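Local atomic coordinates of Ctr9 protein (Myceliophthora thermophila, PDB entry 6AF0), a protein that probably binds the RNA polymerase II complex, this chain being a long helical, tetratricopeptide-repeat-containing part of the full polypeptide. Residues Leu427-Val432 with Lys449-Leu454; Val475-Ala480 with Gln493-Val498; Gln532-Ile537 with Thr551-Ala556. All blocks are in the same frame, centred on the assembly; numbering follows the deposited sequence.

The three contacts follow one another along the chain, each joining two antiparallel helices that are neighbours in sequence. The centres of contacts 1 and 2 lie about 14 Å apart, and Leu479 CD1 packs 4.0 Å from Ile452 O where helix 473-484 meets helix 445-463. Contact 2 runs on into contact 3, about 15 Å away centre to centre, through Leu495, whose CD1 lies 3.5 Å from Asn536 CB. Contacts 1 and 3 do not touch, with nearest atoms about 14 Å apart. The helix pairs thus stack in order into a continuous solenoid, and the chain of another protein reaches residues of all three contacts.

Contact 1. Residues Leu427-Val432 with Lys449-Leu454; sequences LYAEEV and KKAISL
Apolar packing carries this contact, and the ring of Tyr428 does most of it, lying obliquely against the carbon chain of Lys450. Ring atom CD2 of Tyr428 comes 3.5 Å from Lys450 CB, and further out its CE2 sits 3.6 Å from Lys450 CD. The lysine chain then bends at its last torsion (chi4 -62°), so that NZ does not follow the ring. Nearer the backbones, Tyr428 CB meets Ala451 CB at 3.7 Å, and Ala429 CB approaches the same methyl at 4.4 Å. Leu454 CD1 lies more loosely against Tyr428 CD2, 4.5 Å away. Helices 418-435 and 445-463 form an antiparallel helical hairpin of the kind that builds tetratricopeptide-like solenoids; where residues 427-432 pass 449-454 the axes come within 8.3 Å, at 141° between directions. An alanine in place of Tyr428 keeps the CB contact with Ala451 but would probably leave the Lys450 chain and Leu454 CD1 without the ring they lie against, and the lysine freer to turn. No hydrogen bond joins the two segments. Glu430, on the same helix as Tyr428, hydrogen-bonds through OE2 to the backbone of the chain of another protein, while the Tyr428 side chain also touches Lys405 and Glu409 of helix 401-414.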
ATOM      1  N   LEU A 427       7.494  -3.760   1.801  1.00 87.54           N
ATOM      2  CA  LEU A 427       8.031  -4.538   2.916  1.00 87.99           C
ATOM      3  C   LEU A 427       7.095  -5.700   3.290  1.00 82.14           C
ATOM      4  O   LEU A 427       7.542  -6.841   3.422  1.00 69.75           O
ATOM      5  CB  LEU A 427       8.265  -3.635   4.132  1.00 93.45           C
ATOM      6  CG  LEU A 427       9.256  -4.100   5.217  1.00106.14           C
ATOM      7  CD1 LEU A 427       9.346  -3.042   6.300  1.00103.99           C
ATOM      8  CD2 LEU A 427       8.906  -5.444   5.855  1.00113.48           C
ATOM      9  N   TYR A 428       5.817  -5.378   3.476  1.00 72.60           N
ATOM     10  CA  TYR A 428       4.793  -6.360   3.740  1.00 73.18           C
ATOM     11  C   TYR A 428       4.653  -7.372   2.591  1.00 81.63           C
ATOM     12  O   TYR A 428       4.620  -8.588   2.814  1.00 86.79           O
ATOM     13  CB  TYR A 428       3.442  -5.677   3.984  1.00 76.93           C
ATOM     14  CG  TYR A 428       3.267  -5.057   5.354  1.00 82.13           C
ATOM     15  CD1 TYR A 428       3.855  -5.618   6.473  1.00 88.81           C
ATOM     16  CD2 TYR A 428       2.467  -3.935   5.543  1.00 87.38           C
ATOM     17  CE1 TYR A 428       3.687  -5.069   7.729  1.00 90.35           C
ATOM     18  CE2 TYR A 428       2.294  -3.382   6.809  1.00 92.99           C
ATOM     19  CZ  TYR A 428       2.916  -3.959   7.900  1.00 90.17           C
ATOM     20  OH  TYR A 428       2.785  -3.454   9.171  1.00 81.81           O
ATOM     21  N   ALA A 429       4.564  -6.885   1.363  1.00 75.92           N
ATOM     22  CA  ALA A 429       4.439  -7.791   0.239  1.00 76.33           C
ATOM     23  C   ALA A 429       5.552  -8.798   0.301  1.00 69.65           C
ATOM     24  O   ALA A 429       5.306  -9.970   0.344  1.00 67.21           O
ATOM     25  CB  ALA A 429       4.504  -7.036  -1.073  1.00 85.10           C
ATOM     26  N   GLU A 430       6.789  -8.335   0.329  1.00 71.00           N
ATOM     27  CA  GLU A 430       7.916  -9.256   0.344  1.00 75.79           C
ATOM     28  C   GLU A 430       7.863 -10.238   1.515  1.00 72.97           C
ATOM     29  O   GLU A 430       8.380 -11.331   1.428  1.00 70.85           O
ATOM     30  CB  GLU A 430       9.233  -8.499   0.380  1.00 77.46           C
ATOM     31  CG  GLU A 430       9.575  -7.792  -0.918  1.00 80.54           C
ATOM     32  CD  GLU A 430      11.071  -7.645  -1.128  1.00 83.63           C
ATOM     33  OE1 GLU A 430      11.844  -8.273  -0.389  1.00 84.06           O
ATOM     34  OE2 GLU A 430      11.478  -6.894  -2.034  1.00 86.90           O
ATOM     35  N   GLU A 431       7.259  -9.829   2.617  1.00 80.23           N
ATOM     36  CA  GLU A 431       7.106 -10.695   3.787  1.00 86.07           C
ATOM     37  C   GLU A 431       6.211 -11.897   3.456  1.00 84.39           C
ATOM     38  O   GLU A 431       6.570 -13.045   3.740  1.00 89.68           O
ATOM     39  CB  GLU A 431       6.512  -9.886   4.946  1.00 93.91           C
ATOM     40  CG  GLU A 431       6.687 -10.491   6.332  1.00103.41           C
ATOM     41  CD  GLU A 431       6.134  -9.579   7.429  1.00108.59           C
ATOM     42  OE1 GLU A 431       6.961  -8.881   8.071  1.00102.57           O
ATOM     43  OE2 GLU A 431       4.882  -9.535   7.624  1.00 98.43           O
ATOM     44  N   VAL A 432       5.054 -11.610   2.859  1.00 70.11           N
ATOM     45  CA  VAL A 432       4.139 -12.620   2.344  1.00 63.40           C
ATOM     46  C   VAL A 432       4.805 -13.578   1.335  1.00 67.75           C
ATOM     47  O   VAL A 432       4.675 -14.793   1.421  1.00 78.51           O
ATOM     48  CB  VAL A 432       2.966 -11.947   1.604  1.00 62.25           C
ATOM     49  CG1 VAL A 432       2.137 -12.968   0.838  1.00 66.42           C
ATOM     50  CG2 VAL A 432       2.085 -11.182   2.567  1.00 63.75           C
ATOM     51  N   LYS A 449      -3.135  -8.015   3.377  1.00 89.12           N
ATOM     52  CA  LYS A 449      -4.115  -6.947   3.203  1.00 99.48           C
ATOM     53  C   LYS A 449      -3.422  -5.604   3.340  1.00 94.88           C
ATOM     54  O   LYS A 449      -3.499  -4.762   2.445  1.00 95.23           O
ATOM     55  CB  LYS A 449      -5.293  -7.061   4.181  1.00104.64           C
ATOM     56  CG  LYS A 449      -6.234  -5.845   4.190  1.00121.42           C
ATOM     57  CD  LYS A 449      -6.478  -5.218   2.804  1.00130.49           C
ATOM     58  CE  LYS A 449      -7.523  -4.110   2.821  1.00136.88           C
ATOM     59  NZ  LYS A 449      -7.538  -3.353   1.534  1.00141.67           N
ATOM     60  N   LYS A 450      -2.731  -5.418   4.455  1.00 97.33           N
ATOM     61  CA  LYS A 450      -1.987  -4.171   4.693  1.00 98.54           C
ATOM     62  C   LYS A 450      -1.206  -3.763   3.435  1.00 95.55           C
ATOM     63  O   LYS A 450      -1.274  -2.616   3.006  1.00 96.76           O
ATOM     64  CB  LYS A 450      -1.027  -4.296   5.891  1.00 96.73           C
ATOM     65  CG  LYS A 450      -1.711  -4.400   7.242  1.00 97.90           C
ATOM     66  CD  LYS A 450      -0.722  -4.647   8.368  1.00105.79           C
ATOM     67  CE  LYS A 450      -1.440  -5.073   9.648  1.00114.42           C
ATOM     68  NZ  LYS A 450      -2.363  -4.018  10.161  1.00117.37           N
ATOM     69  N   ALA A 451      -0.485  -4.708   2.838  1.00 86.83           N
ATOM     70  CA  ALA A 451       0.270  -4.425   1.629  1.00 84.35           C
ATOM     71  C   ALA A 451      -0.659  -3.958   0.505  1.00 85.82           C
ATOM     72  O   ALA A 451      -0.466  -2.895  -0.076  1.00105.30           O
ATOM     73  CB  ALA A 451       1.065  -5.647   1.202  1.00 82.36           C
ATOM     74  N   ILE A 452      -1.689  -4.738   0.222  1.00 87.40           N
ATOM     75  CA  ILE A 452      -2.629  -4.406  -0.851  1.00 86.34           C
ATOM     76  C   ILE A 452      -3.172  -2.989  -0.691  1.00 84.76           C
ATOM     77  O   ILE A 452      -3.104  -2.195  -1.623  1.00 85.86           O
ATOM     78  CB  ILE A 452      -3.789  -5.415  -0.908  1.00 86.94           C
ATOM     79  CG1 ILE A 452      -3.264  -6.768  -1.402  1.00 91.04           C
ATOM     80  CG2 ILE A 452      -4.903  -4.929  -1.821  1.00 81.65           C
ATOM     81  CD1 ILE A 452      -4.287  -7.882  -1.328  1.00 98.49           C
ATOM     82  N   SER A 453      -3.697  -2.682   0.490  1.00 84.38           N
ATOM     83  CA  SER A 453      -4.219  -1.337   0.796  1.00 86.81           C
ATOM     84  C   SER A 453      -3.203  -0.212   0.590  1.00 86.48           C
ATOM     85  O   SER A 453      -3.543   0.850   0.058  1.00 84.57           O
ATOM     86  CB  SER A 453      -4.697  -1.279   2.238  1.00 90.82           C
ATOM     87  OG  SER A 453      -3.797  -1.966   3.082  1.00103.76           O
ATOM     88  N   LEU A 454      -1.969  -0.446   1.027  1.00 86.76           N
ATOM     89  CA  LEU A 454      -0.897   0.533   0.874  1.00 91.73           C
ATOM     90  C   LEU A 454      -0.563   0.834  -0.575  1.00 93.89           C
ATOM     91  O   LEU A 454      -0.430   1.992  -0.956  1.00107.48           O
ATOM     92  CB  LEU A 454       0.374   0.081   1.606  1.00 92.75           C
ATOM     93  CG  LEU A 454       0.324   0.181   3.140  1.00 94.59           C
ATOM     94  CD1 LEU A 454       1.707   0.085   3.771  1.00 87.55           C
ATOM     95  CD2 LEU A 454      -0.355   1.467   3.592  1.00 95.65           C
TER

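Contact 2. Residues Val475-Ala480 with Gln493-Val498; sequences VLLNLA and QCLQQV
Leu476 overlaps Val498, the two side chains sliding past each other in opposite directions: Leu476 CB is 3.4 Å from Val498 CG2, and the same methyl also faces Leu476 CD1 at 3.8 Å. The Leu476 and Gln497 side chains cross at about a right angle, with Leu476 CD2 4.1 Å from Gln497 OE1. Val498 serves a second leucine as well. Its CG1, set anti to the backbone N (chi1 177°), meets Leu477 CD2 at 3.8 Å, although Leu477 leaves its backbone pointing away from this helix, and its end comes back. Toward the C-terminal end of 475-480 the small side chain of Ala480 lets the backbones close in. Its CB touches Leu495 CD2 at 3.6 Å and Cys494 CB at 3.9 Å, while the sulfur of Cys494 reaches Leu479 CD2 at 4.2 Å. The two segments run at 157°, nearly antiparallel, as the hairpin of helices 473-484 and 488-504, consistent with a tetratricopeptide-like solenoid. Arg459 of helix 445-463 packs on Leu476, Cys494 and Gln497; on the following side Leu495 touches Leu533, Asn536 and Ile537 of helix 531-543. With no hydrogen bond between the segments, and mostly apolar groups meeting, the carbonyl oxygen of Leu476 lying 3.8 Å from Cys494 CB, the pair is held by burial and shape, and the polar Gln497 takes part just through a carbonyl oxygen near a methyl.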
ATOM      1  N   VAL A 475       5.950  -1.990  -8.113  1.00 79.09           N
ATOM      2  CA  VAL A 475       4.714  -1.906  -7.318  1.00 83.92           C
ATOM      3  C   VAL A 475       3.581  -2.680  -7.976  1.00 91.72           C
ATOM      4  O   VAL A 475       2.805  -3.358  -7.298  1.00101.59           O
ATOM      5  CB  VAL A 475       4.239  -0.446  -7.138  1.00 84.40           C
ATOM      6  CG1 VAL A 475       2.855  -0.382  -6.515  1.00 83.55           C
ATOM      7  CG2 VAL A 475       5.220   0.347  -6.288  1.00 89.68           C
ATOM      8  N   LEU A 476       3.473  -2.547  -9.297  1.00 91.54           N
ATOM      9  CA  LEU A 476       2.431  -3.237 -10.064  1.00 92.28           C
ATOM     10  C   LEU A 476       2.589  -4.763 -10.038  1.00 89.52           C
ATOM     11  O   LEU A 476       1.611  -5.501  -9.900  1.00 92.77           O
ATOM     12  CB  LEU A 476       2.438  -2.749 -11.513  1.00 97.46           C
ATOM     13  CG  LEU A 476       1.809  -1.382 -11.750  1.00103.37           C
ATOM     14  CD1 LEU A 476       2.228  -0.839 -13.106  1.00106.78           C
ATOM     15  CD2 LEU A 476       0.293  -1.467 -11.628  1.00 96.62           C
ATOM     16  N   LEU A 477       3.825  -5.217 -10.174  1.00 79.13           N
ATOM     17  CA  LEU A 477       4.138  -6.632 -10.161  1.00 84.10           C
ATOM     18  C   LEU A 477       3.847  -7.289  -8.825  1.00 83.91           C
ATOM     19  O   LEU A 477       3.297  -8.384  -8.768  1.00 93.20           O
ATOM     20  CB  LEU A 477       5.611  -6.836 -10.478  1.00 83.86           C
ATOM     21  CG  LEU A 477       6.075  -6.349 -11.843  1.00 79.30           C
ATOM     22  CD1 LEU A 477       7.556  -6.682 -11.993  1.00 83.77           C
ATOM     23  CD2 LEU A 477       5.244  -6.974 -12.960  1.00 74.81           C
ATOM     24  N   ASN A 478       4.256  -6.627  -7.757  1.00 85.34           N
ATOM     25  CA  ASN A 478       3.987  -7.105  -6.411  1.00 87.40           C
ATOM     26  C   ASN A 478       2.480  -7.203  -6.196  1.00 88.72           C
ATOM     27  O   ASN A 478       1.943  -8.251  -5.826  1.00 94.04           O
ATOM     28  CB  ASN A 478       4.634  -6.165  -5.376  1.00 80.99           C
ATOM     29  CG  ASN A 478       6.141  -6.375  -5.251  1.00 79.43           C
ATOM     30  OD1 ASN A 478       6.708  -7.350  -5.770  1.00 78.60           O
ATOM     31  ND2 ASN A 478       6.791  -5.481  -4.534  1.00 77.58           N
ATOM     32  N   LEU A 479       1.813  -6.101  -6.484  1.00 83.41           N
ATOM     33  CA  LEU A 479       0.382  -5.997  -6.347  1.00 87.98           C
ATOM     34  C   LEU A 479      -0.341  -7.039  -7.191  1.00 85.08           C
ATOM     35  O   LEU A 479      -1.454  -7.450  -6.867  1.00 85.97           O
ATOM     36  CB  LEU A 479      -0.043  -4.604  -6.793  1.00 98.08           C
ATOM     37  CG  LEU A 479      -1.361  -4.086  -6.254  1.00110.31           C
ATOM     38  CD1 LEU A 479      -1.275  -3.941  -4.748  1.00107.30           C
ATOM     39  CD2 LEU A 479      -1.665  -2.746  -6.904  1.00118.21           C
ATOM     40  N   ALA A 480       0.281  -7.429  -8.298  1.00 80.92           N
ATOM     41  CA  ALA A 480      -0.269  -8.462  -9.166  1.00 84.34           C
ATOM     42  C   ALA A 480      -0.190  -9.805  -8.495  1.00 85.17           C
ATOM     43  O   ALA A 480      -1.147 -10.571  -8.516  1.00 89.08           O
ATOM     44  CB  ALA A 480       0.475  -8.507 -10.485  1.00 86.25           C
ATOM     45  N   GLN A 493      -5.326  -7.096 -14.626  1.00 86.12           N
ATOM     46  CA  GLN A 493      -5.357  -5.686 -15.004  1.00 87.90           C
ATOM     47  C   GLN A 493      -3.997  -5.087 -14.739  1.00 88.12           C
ATOM     48  O   GLN A 493      -3.404  -4.457 -15.607  1.00 92.69           O
ATOM     49  CB  GLN A 493      -6.438  -4.935 -14.224  1.00 96.34           C
ATOM     50  CG  GLN A 493      -7.866  -5.445 -14.480  1.00115.64           C
ATOM     51  CD  GLN A 493      -8.702  -4.582 -15.428  1.00124.20           C
ATOM     52  OE1 GLN A 493      -8.583  -3.353 -15.440  1.00128.85           O
ATOM     53  NE2 GLN A 493      -9.582  -5.228 -16.204  1.00124.49           N
ATOM     54  N   CYS A 494      -3.492  -5.321 -13.534  1.00 95.51           N
ATOM     55  CA  CYS A 494      -2.143  -4.893 -13.161  1.00 95.14           C
ATOM     56  C   CYS A 494      -1.147  -5.247 -14.254  1.00 94.98           C
ATOM     57  O   CYS A 494      -0.431  -4.389 -14.742  1.00106.32           O
ATOM     58  CB  CYS A 494      -1.689  -5.547 -11.846  1.00 96.83           C
ATOM     59  SG  CYS A 494      -2.478  -4.954 -10.323  1.00102.35           S
ATOM     60  N   LEU A 495      -1.119  -6.518 -14.641  1.00 97.18           N
ATOM     61  CA  LEU A 495      -0.138  -7.011 -15.611  1.00 87.82           C
ATOM     62  C   LEU A 495      -0.389  -6.446 -16.980  1.00 84.32           C
ATOM     63  O   LEU A 495       0.536  -6.335 -17.769  1.00 87.85           O
ATOM     64  CB  LEU A 495      -0.139  -8.542 -15.676  1.00 87.15           C
ATOM     65  CG  LEU A 495       0.396  -9.298 -14.456  1.00 81.41           C
ATOM     66  CD1 LEU A 495       0.657 -10.751 -14.807  1.00 75.77           C
ATOM     67  CD2 LEU A 495       1.672  -8.660 -13.914  1.00 86.16           C
ATOM     68  N   GLN A 496      -1.640  -6.096 -17.263  1.00 84.84           N
ATOM     69  CA  GLN A 496      -1.964  -5.373 -18.491  1.00 86.43           C
ATOM     70  C   GLN A 496      -1.347  -3.965 -18.553  1.00 90.62           C
ATOM     71  O   GLN A 496      -0.872  -3.536 -19.605  1.00101.96           O
ATOM     72  CB  GLN A 496      -3.465  -5.295 -18.674  1.00 76.11           C
ATOM     73  CG  GLN A 496      -4.113  -6.636 -18.927  1.00 73.40           C
ATOM     74  CD  GLN A 496      -5.623  -6.570 -18.820  1.00 78.97           C
ATOM     75  OE1 GLN A 496      -6.187  -5.532 -18.494  1.00 90.09           O
ATOM     76  NE2 GLN A 496      -6.288  -7.678 -19.092  1.00 82.74           N
ATOM     77  N   GLN A 497      -1.350  -3.261 -17.432  1.00 91.72           N
ATOM     78  CA  GLN A 497      -0.741  -1.928 -17.366  1.00 99.58           C
ATOM     79  C   GLN A 497       0.787  -2.011 -17.295  1.00100.60           C
ATOM     80  O   GLN A 497       1.492  -1.059 -17.641  1.00110.82           O
ATOM     81  CB  GLN A 497      -1.250  -1.142 -16.161  1.00108.68           C
ATOM     82  CG  GLN A 497      -2.737  -1.305 -15.870  1.00111.19           C
ATOM     83  CD  GLN A 497      -3.155  -0.587 -14.607  1.00109.04           C
ATOM     84  OE1 GLN A 497      -2.460   0.313 -14.131  1.00108.99           O
ATOM     85  NE2 GLN A 497      -4.288  -0.990 -14.046  1.00110.20           N
ATOM     86  N   VAL A 498       1.301  -3.139 -16.823  1.00 94.34           N
ATOM     87  CA  VAL A 498       2.738  -3.384 -16.852  1.00 92.46           C
ATOM     88  C   VAL A 498       3.130  -3.694 -18.285  1.00 96.44           C
ATOM     89  O   VAL A 498       4.228  -3.360 -18.714  1.00 97.36           O
ATOM     90  CB  VAL A 498       3.149  -4.560 -15.952  1.00 95.35           C
ATOM     91  CG1 VAL A 498       4.649  -4.842 -16.059  1.00 91.61           C
ATOM     92  CG2 VAL A 498       2.762  -4.279 -14.509  1.00 94.49           C
TER

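Contact 3. Residues Gln532-Ile537 with Thr551-Ala556; sequences QLLNNI and TEFFQA
The segments carrying Leu534 and Phe553 run almost antiparallel, their axes 8.0 Å apart at closest and 163° between directions. The backbones come close at two steps, Leu534 opposite Phe553 and Asn535 opposite Phe554, the latter pair with CA atoms 5.5 Å apart. Both segments, on helices 531-543 and 547-566, lie within a tetratricopeptide repeat, and pair as its helix-turn-helix. At its middle stands the ring of Phe553. Ile537 CG2 sits over the centre of one face, 3.8 Å from the centroid, making a CH-pi contact. Leu534 crosses the Phe553 side chain at about a right angle, with its CD2 4.0 Å from ring atom CE2, and the backbone O of Leu534 approaches Phe553 CD2 obliquely at 3.6 Å. The other branch of the leucine, CD1, lies 3.7 Å from Ala556 O, with the alanine CB further off at 4.3 Å. Tyr541, outside the segments, meets the Phe553 ring with its own, and Glu499 of helix 488-504 packs on Phe553 as well.

Phe554 has a more polar neighbour. Asn535 starts out pointing away, but its CG, anti to the backbone N (chi1 -175°), brings the amide back until CG lies in the ring plane at the edge of Phe554. The amide is turned 62° from that plane, with OD1 3.7 Å from Phe554 CE1. Its ND2 is hydrogen-bonded to the backbone of another protein's chain, and the same chain lays an apolar side chain on Phe554. No hydrogen bond passes between the two segments, so aromatic and aliphatic packing binds the hairpin internally, while Asn535 spends its amide nitrogen on the partner protein and its oxygen lies near Phe554 CE1.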
ATOM      1  N   GLN A 532       8.081 -13.776 -18.901  1.00 83.21           N
ATOM      2  CA  GLN A 532       7.352 -14.068 -17.693  1.00 81.33           C
ATOM      3  C   GLN A 532       6.064 -13.256 -17.659  1.00 76.68           C
ATOM      4  O   GLN A 532       4.980 -13.789 -17.404  1.00 78.39           O
ATOM      5  CB  GLN A 532       8.221 -13.783 -16.479  1.00 89.82           C
ATOM      6  CG  GLN A 532       9.459 -14.675 -16.404  1.00 89.08           C
ATOM      7  CD  GLN A 532      10.657 -14.082 -17.098  1.00 92.59           C
ATOM      8  OE1 GLN A 532      10.530 -13.137 -17.890  1.00107.50           O
ATOM      9  NE2 GLN A 532      11.836 -14.620 -16.800  1.00 89.76           N
ATOM     10  N   LEU A 533       6.182 -11.972 -17.951  1.00 68.84           N
ATOM     11  CA  LEU A 533       5.013 -11.118 -17.982  1.00 73.38           C
ATOM     12  C   LEU A 533       3.941 -11.683 -18.936  1.00 74.75           C
ATOM     13  O   LEU A 533       2.788 -11.839 -18.569  1.00 82.44           O
ATOM     14  CB  LEU A 533       5.409  -9.699 -18.397  1.00 73.36           C
ATOM     15  CG  LEU A 533       4.268  -8.671 -18.480  1.00 75.43           C
ATOM     16  CD1 LEU A 533       3.606  -8.441 -17.135  1.00 76.71           C
ATOM     17  CD2 LEU A 533       4.753  -7.341 -19.021  1.00 80.56           C
ATOM     18  N   LEU A 534       4.342 -11.991 -20.159  1.00 72.02           N
ATOM     19  CA  LEU A 534       3.430 -12.514 -21.178  1.00 72.60           C
ATOM     20  C   LEU A 534       2.796 -13.824 -20.766  1.00 73.28           C
ATOM     21  O   LEU A 534       1.599 -14.034 -20.967  1.00 77.01           O
ATOM     22  CB  LEU A 534       4.175 -12.725 -22.495  1.00 80.92           C
ATOM     23  CG  LEU A 534       4.907 -11.511 -23.083  1.00 85.02           C
ATOM     24  CD1 LEU A 534       5.724 -11.948 -24.284  1.00 89.52           C
ATOM     25  CD2 LEU A 534       3.921 -10.413 -23.460  1.00 85.67           C
ATOM     26  N   ASN A 535       3.601 -14.709 -20.184  1.00 75.77           N
ATOM     27  CA  ASN A 535       3.097 -15.983 -19.671  1.00 74.61           C
ATOM     28  C   ASN A 535       2.011 -15.778 -18.632  1.00 70.29           C
ATOM     29  O   ASN A 535       0.914 -16.327 -18.750  1.00 71.85           O
ATOM     30  CB  ASN A 535       4.215 -16.816 -19.058  1.00 77.59           C
ATOM     31  CG  ASN A 535       3.742 -18.195 -18.620  1.00 79.49           C
ATOM     32  OD1 ASN A 535       3.996 -19.192 -19.292  1.00 83.47           O
ATOM     33  ND2 ASN A 535       3.046 -18.255 -17.497  1.00 79.30           N
ATOM     34  N   ASN A 536       2.310 -14.993 -17.610  1.00 63.36           N
ATOM     35  CA  ASN A 536       1.332 -14.812 -16.551  1.00 66.55           C
ATOM     36  C   ASN A 536       0.046 -14.243 -17.117  1.00 66.96           C
ATOM     37  O   ASN A 536      -1.041 -14.736 -16.841  1.00 74.97           O
ATOM     38  CB  ASN A 536       1.880 -13.945 -15.424  1.00 67.70           C
ATOM     39  CG  ASN A 536       3.079 -14.576 -14.728  1.00 68.92           C
ATOM     40  OD1 ASN A 536       3.648 -15.556 -15.204  1.00 72.97           O
ATOM     41  ND2 ASN A 536       3.475 -14.002 -13.593  1.00 73.74           N
ATOM     42  N   ILE A 537       0.171 -13.234 -17.959  1.00 68.02           N
ATOM     43  CA  ILE A 537      -0.997 -12.630 -18.560  1.00 70.28           C
ATOM     44  C   ILE A 537      -1.755 -13.760 -19.211  1.00 71.43           C
ATOM     45  O   ILE A 537      -2.958 -13.899 -19.007  1.00 78.02           O
ATOM     46  CB  ILE A 537      -0.638 -11.531 -19.589  1.00 77.57           C
ATOM     47  CG1 ILE A 537       0.056 -10.358 -18.890  1.00 75.33           C
ATOM     48  CG2 ILE A 537      -1.892 -11.029 -20.286  1.00 77.11           C
ATOM     49  CD1 ILE A 537       0.536  -9.278 -19.817  1.00 72.98           C
ATOM     50  N   THR A 551      -3.435 -18.463 -25.500  1.00 75.84           N
ATOM     51  CA  THR A 551      -2.583 -19.197 -26.457  1.00 75.10           C
ATOM     52  C   THR A 551      -1.657 -18.280 -27.257  1.00 71.77           C
ATOM     53  O   THR A 551      -0.486 -18.599 -27.483  1.00 64.07           O
ATOM     54  CB  THR A 551      -3.446 -20.036 -27.430  1.00 77.75           C
ATOM     55  OG1 THR A 551      -4.007 -21.161 -26.739  1.00 80.15           O
ATOM     56  CG2 THR A 551      -2.638 -20.569 -28.575  1.00 80.11           C
ATOM     57  N   GLU A 552      -2.192 -17.140 -27.677  1.00 76.98           N
ATOM     58  CA  GLU A 552      -1.408 -16.160 -28.430  1.00 82.67           C
ATOM     59  C   GLU A 552      -0.333 -15.562 -27.541  1.00 74.60           C
ATOM     60  O   GLU A 552       0.814 -15.360 -27.973  1.00 61.49           O
ATOM     61  CB  GLU A 552      -2.318 -15.075 -29.004  1.00 90.44           C
ATOM     62  CG  GLU A 552      -3.441 -15.666 -29.848  1.00101.61           C
ATOM     63  CD  GLU A 552      -4.209 -14.647 -30.656  1.00112.83           C
ATOM     64  OE1 GLU A 552      -4.510 -13.550 -30.117  1.00111.66           O
ATOM     65  OE2 GLU A 552      -4.518 -14.974 -31.832  1.00111.68           O
ATOM     66  N   PHE A 553      -0.706 -15.326 -26.283  1.00 79.45           N
ATOM     67  CA  PHE A 553       0.244 -14.814 -25.280  1.00 82.10           C
ATOM     68  C   PHE A 553       1.358 -15.800 -24.948  1.00 78.81           C
ATOM     69  O   PHE A 553       2.513 -15.408 -24.847  1.00 81.98           O
ATOM     70  CB  PHE A 553      -0.470 -14.363 -24.008  1.00 81.09           C
ATOM     71  CG  PHE A 553      -0.762 -12.894 -23.988  1.00 84.60           C
ATOM     72  CD1 PHE A 553      -1.996 -12.413 -24.389  1.00 80.41           C
ATOM     73  CD2 PHE A 553       0.221 -11.983 -23.611  1.00 83.84           C
ATOM     74  CE1 PHE A 553      -2.247 -11.060 -24.389  1.00 78.89           C
ATOM     75  CE2 PHE A 553      -0.035 -10.621 -23.595  1.00 74.06           C
ATOM     76  CZ  PHE A 553      -1.267 -10.162 -23.991  1.00 76.02           C
ATOM     77  N   PHE A 554       1.022 -17.074 -24.785  1.00 70.32           N
ATOM     78  CA  PHE A 554       2.058 -18.090 -24.615  1.00 71.11           C
ATOM     79  C   PHE A 554       2.998 -18.167 -25.807  1.00 75.19           C
ATOM     80  O   PHE A 554       4.214 -18.280 -25.621  1.00 74.56           O
ATOM     81  CB  PHE A 554       1.458 -19.475 -24.382  1.00 70.68           C
ATOM     82  CG  PHE A 554       0.691 -19.586 -23.109  1.00 69.61           C
ATOM     83  CD1 PHE A 554       1.277 -19.211 -21.908  1.00 67.98           C
ATOM     84  CD2 PHE A 554      -0.621 -20.064 -23.104  1.00 70.33           C
ATOM     85  CE1 PHE A 554       0.574 -19.292 -20.726  1.00 68.73           C
ATOM     86  CE2 PHE A 554      -1.327 -20.152 -21.924  1.00 69.88           C
ATOM     87  CZ  PHE A 554      -0.727 -19.772 -20.730  1.00 70.06           C
ATOM     88  N   GLN A 555       2.437 -18.130 -27.019  1.00 75.81           N
ATOM     89  CA  GLN A 555       3.242 -18.222 -28.221  1.00 78.26           C
ATOM     90  C   GLN A 555       4.163 -17.033 -28.264  1.00 81.24           C
ATOM     91  O   GLN A 555       5.352 -17.170 -28.556  1.00 80.67           O
ATOM     92  CB  GLN A 555       2.377 -18.257 -29.476  1.00 79.97           C
ATOM     93  CG  GLN A 555       3.181 -18.416 -30.765  1.00 84.46           C
ATOM     94  CD  GLN A 555       4.081 -19.640 -30.748  1.00 91.57           C
ATOM     95  OE1 GLN A 555       5.316 -19.531 -30.814  1.00 92.71           O
ATOM     96  NE2 GLN A 555       3.463 -20.824 -30.639  1.00 92.70           N
ATOM     97  N   ALA A 556       3.602 -15.870 -27.945  1.00 86.48           N
ATOM     98  CA  ALA A 556       4.357 -14.615 -27.913  1.00 96.68           C
ATOM     99  C   ALA A 556       5.507 -14.675 -26.907  1.00 93.67           C
ATOM    100  O   ALA A 556       6.588 -14.128 -27.143  1.00110.89           O
ATOM    101  CB  ALA A 556       3.435 -13.449 -27.590  1.00100.32           C
TER